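Local coordinates for aromatic-L-amino-acid decarboxylase (Catharanthus roseus, PDB 6EEW), which catalyses the pyridoxal 5'-phosphate-dependent decarboxylation of L-tryptophan to tryptamine and of 5-hydroxy-L-tryptophan to serotonin, at residues A[49-54]-A[454-459]. Sequence-based numbering, arbitrary orientation.
Sequences PVLSEV and RVYMTH
The backbone of Val50, which packs against Tyr456, is hydrogen-bonded to both Asn91 and Gly453, while that of Tyr456 bonds to Asn96 and Tyr98. Between 49-54 and 454-459 themselves there is no hydrogen bond; those main chains are paired with neighbours, and side-chain packing joins the two loops. At the centre of that packing is a CH-pi contact. Leu51 CD1 sits over one face of the Tyr456 ring, 3.5 Å from the centroid and 14° off the ring normal, so the methyl meets the middle of the pi system. Leu51 CD2, on the same side of the plane, is displaced past the CD1-CE1 bond, 3.6 Å from Tyr456 CE1. Val50 packs beside Leu51, against the tyrosine's stem: its CG1, anti to the backbone N (chi1 -176°), comes to 3.4 Å from Tyr456 CB, whereas its CG2 meets the main chain 3.7 Å from Val455 N. Ring and aliphatic stem are packed by consecutive residues of one loop. The site illustrates how chain regions some 400 residues apart can be joined: the loop after helix 24-44 meets the connection from helix 438-451 to strand 459-462, an outer strand of the antiparallel four-stranded sheet. Tyr456 also touches Ala99, and Thr458 OG1 bonds to the backbone N of Phe100, a residue of the tryptophan pocket. With the Tyr456 side chain about 9 Å from a bound tryptophan, the contact belongs to the surroundings of the pocket rather than to its lining. Carried by a CH-pi interaction and methyl packing, the contact is apolar, and its fit depends on shape rather than on polar pairing.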
ATOM      1  N   PRO A  49      -1.806  23.839  18.060  1.00 66.93           N
ATOM      2  CA  PRO A  49      -0.832  24.366  17.099  1.00 62.71           C
ATOM      3  C   PRO A  49      -0.766  23.450  15.890  1.00 59.48           C
ATOM      4  O   PRO A  49      -0.732  22.223  16.023  1.00 60.85           O
ATOM      5  CB  PRO A  49       0.484  24.374  17.888  1.00 62.43           C
ATOM      6  CG  PRO A  49       0.269  23.393  19.008  1.00 64.13           C
ATOM      7  CD  PRO A  49      -1.187  23.457  19.342  1.00 66.38           C
ATOM      8  N   VAL A  50      -0.779  24.047  14.698  1.00 52.29           N
ATOM      9  CA  VAL A  50      -0.815  23.236  13.483  1.00 58.75           C
ATOM     10  C   VAL A  50       0.453  22.393  13.382  1.00 61.46           C
ATOM     11  O   VAL A  50       0.403  21.160  13.292  1.00 58.16           O
ATOM     12  CB  VAL A  50      -1.001  24.120  12.239  1.00 57.48           C
ATOM     13  CG1 VAL A  50      -1.138  23.256  10.996  1.00 54.85           C
ATOM     14  CG2 VAL A  50      -2.204  25.029  12.405  1.00 57.03           C
ATOM     15  N   LEU A  51       1.602  23.058  13.389  1.00 66.19           N
ATOM     16  CA  LEU A  51       2.903  22.411  13.320  1.00 63.45           C
ATOM     17  C   LEU A  51       3.433  22.238  14.738  1.00 63.73           C
ATOM     18  O   LEU A  51       3.282  23.135  15.574  1.00 66.69           O
ATOM     19  CB  LEU A  51       3.863  23.265  12.485  1.00 60.62           C
ATOM     20  CG  LEU A  51       5.176  22.678  11.971  1.00 61.89           C
ATOM     21  CD1 LEU A  51       4.920  21.550  10.977  1.00 63.02           C
ATOM     22  CD2 LEU A  51       6.033  23.769  11.352  1.00 59.33           C
ATOM     23  N   SER A  52       4.047  21.087  15.008  1.00 67.13           N
ATOM     24  CA  SER A  52       4.479  20.742  16.357  1.00 66.05           C
ATOM     25  C   SER A  52       5.874  21.289  16.657  1.00 64.70           C
ATOM     26  O   SER A  52       6.700  21.465  15.759  1.00 68.88           O
ATOM     27  CB  SER A  52       4.465  19.229  16.556  1.00 66.10           C
ATOM     28  OG  SER A  52       4.770  18.913  17.898  1.00 59.93           O
ATOM     29  N   GLU A  53       6.134  21.540  17.941  1.00 63.09           N
ATOM     30  CA  GLU A  53       7.405  22.095  18.406  1.00 73.05           C
ATOM     31  C   GLU A  53       8.362  21.066  19.018  1.00 70.85           C
ATOM     32  O   GLU A  53       9.433  21.451  19.504  1.00 74.04           O
ATOM     33  CB  GLU A  53       7.136  23.211  19.426  1.00 85.46           C
ATOM     34  CG  GLU A  53       6.518  24.483  18.832  1.00 94.55           C
ATOM     35  CD  GLU A  53       7.534  25.373  18.129  1.00102.39           C
ATOM     36  OE1 GLU A  53       8.749  25.084  18.212  1.00106.09           O
ATOM     37  OE2 GLU A  53       7.115  26.365  17.493  1.00104.40           O
ATOM     38  N   VAL A  54       8.028  19.774  19.002  1.00 59.10           N
ATOM     39  CA  VAL A  54       8.890  18.802  19.663  1.00 61.29           C
ATOM     40  C   VAL A  54      10.248  18.739  18.965  1.00 69.72           C
ATOM     41  O   VAL A  54      10.378  19.034  17.771  1.00 70.66           O
ATOM     42  CB  VAL A  54       8.230  17.414  19.695  1.00 55.33           C
ATOM     43  CG1 VAL A  54       6.880  17.479  20.402  1.00 58.72           C
ATOM     44  CG2 VAL A  54       8.087  16.845  18.297  1.00 47.27           C
ATOM     45  N   ARG A 454      -0.599  28.983  14.552  1.00 70.47           N
ATOM     46  CA  ARG A 454      -1.938  29.175  14.016  1.00 69.31           C
ATOM     47  C   ARG A 454      -2.025  28.933  12.516  1.00 62.63           C
ATOM     48  O   ARG A 454      -3.087  29.159  11.933  1.00 65.17           O
ATOM     49  CB  ARG A 454      -2.454  30.582  14.326  1.00 78.18           C
ATOM     50  CG  ARG A 454      -2.571  30.922  15.794  1.00 88.99           C
ATOM     51  CD  ARG A 454      -2.984  32.387  15.955  1.00102.16           C
ATOM     52  NE  ARG A 454      -4.304  32.639  15.373  1.00110.41           N
ATOM     53  CZ  ARG A 454      -5.437  32.719  16.067  1.00115.40           C
ATOM     54  NH1 ARG A 454      -5.431  32.580  17.388  1.00117.93           N
ATOM     55  NH2 ARG A 454      -6.584  32.943  15.435  1.00115.56           N
ATOM     56  N   VAL A 455      -0.939  28.496  11.879  1.00 58.81           N
ATOM     57  CA  VAL A 455      -0.933  28.244  10.444  1.00 57.11           C
ATOM     58  C   VAL A 455       0.299  27.418  10.120  1.00 58.99           C
ATOM     59  O   VAL A 455       1.317  27.501  10.810  1.00 59.25           O
ATOM     60  CB  VAL A 455      -0.965  29.566   9.633  1.00 59.51           C
ATOM     61  CG1 VAL A 455       0.222  30.440   9.978  1.00 60.67           C
ATOM     62  CG2 VAL A 455      -0.965  29.274   8.144  1.00 58.01           C
ATOM     63  N   TYR A 456       0.199  26.605   9.071  1.00 60.12           N
ATOM     64  CA  TYR A 456       1.345  25.885   8.531  1.00 55.47           C
ATOM     65  C   TYR A 456       1.357  26.066   7.024  1.00 51.89           C
ATOM     66  O   TYR A 456       0.408  25.660   6.341  1.00 47.00           O
ATOM     67  CB  TYR A 456       1.293  24.396   8.886  1.00 58.03           C
ATOM     68  CG  TYR A 456       2.511  23.614   8.438  1.00 56.35           C
ATOM     69  CD1 TYR A 456       3.756  24.227   8.319  1.00 59.68           C
ATOM     70  CD2 TYR A 456       2.418  22.262   8.134  1.00 56.29           C
ATOM     71  CE1 TYR A 456       4.882  23.508   7.907  1.00 58.62           C
ATOM     72  CE2 TYR A 456       3.534  21.536   7.719  1.00 52.87           C
ATOM     73  CZ  TYR A 456       4.764  22.165   7.608  1.00 53.59           C
ATOM     74  OH  TYR A 456       5.875  21.452   7.204  1.00 51.72           O
ATOM     75  N   MET A 457       2.449  26.621   6.509  1.00 54.90           N
ATOM     76  CA  MET A 457       2.679  26.747   5.078  1.00 58.34           C
ATOM     77  C   MET A 457       4.096  26.295   4.797  1.00 57.99           C
ATOM     78  O   MET A 457       4.998  26.516   5.614  1.00 61.15           O
ATOM     79  CB  MET A 457       2.494  28.185   4.564  1.00 57.82           C
ATOM     80  CG  MET A 457       1.128  28.777   4.811  1.00 64.18           C
ATOM     81  SD  MET A 457       1.088  30.577   4.632  1.00 70.03           S
ATOM     82  CE  MET A 457       1.967  30.832   3.096  1.00 65.43           C
ATOM     83  N   THR A 458       4.280  25.638   3.659  1.00 51.52           N
ATOM     84  CA  THR A 458       5.610  25.353   3.149  1.00 57.48           C
ATOM     85  C   THR A 458       5.980  26.336   2.044  1.00 62.77           C
ATOM     86  O   THR A 458       5.173  27.153   1.586  1.00 58.69           O
ATOM     87  CB  THR A 458       5.727  23.912   2.647  1.00 53.54           C
ATOM     88  OG1 THR A 458       4.669  23.625   1.725  1.00 52.13           O
ATOM     89  CG2 THR A 458       5.692  22.933   3.813  1.00 55.03           C
ATOM     90  N   HIS A 459       7.237  26.256   1.645  1.00 67.66           N
ATOM     91  CA  HIS A 459       7.853  27.106   0.648  1.00 62.94           C
ATOM     92  C   HIS A 459       8.204  26.251  -0.556  1.00 60.65           C
ATOM     93  O   HIS A 459       7.988  25.036  -0.567  1.00 60.50           O
ATOM     94  CB  HIS A 459       9.103  27.779   1.221  1.00 61.92           C
ATOM     95  CG  HIS A 459      10.282  26.861   1.322  1.00 62.64           C
ATOM     96  ND1 HIS A 459      11.240  26.766   0.335  1.00 63.36           N
ATOM     97  CD2 HIS A 459      10.645  25.975   2.278  1.00 61.59           C
ATOM     98  CE1 HIS A 459      12.149  25.876   0.686  1.00 59.79           C
ATOM     99  NE2 HIS A 459      11.809  25.379   1.860  1.00 59.89           N
TER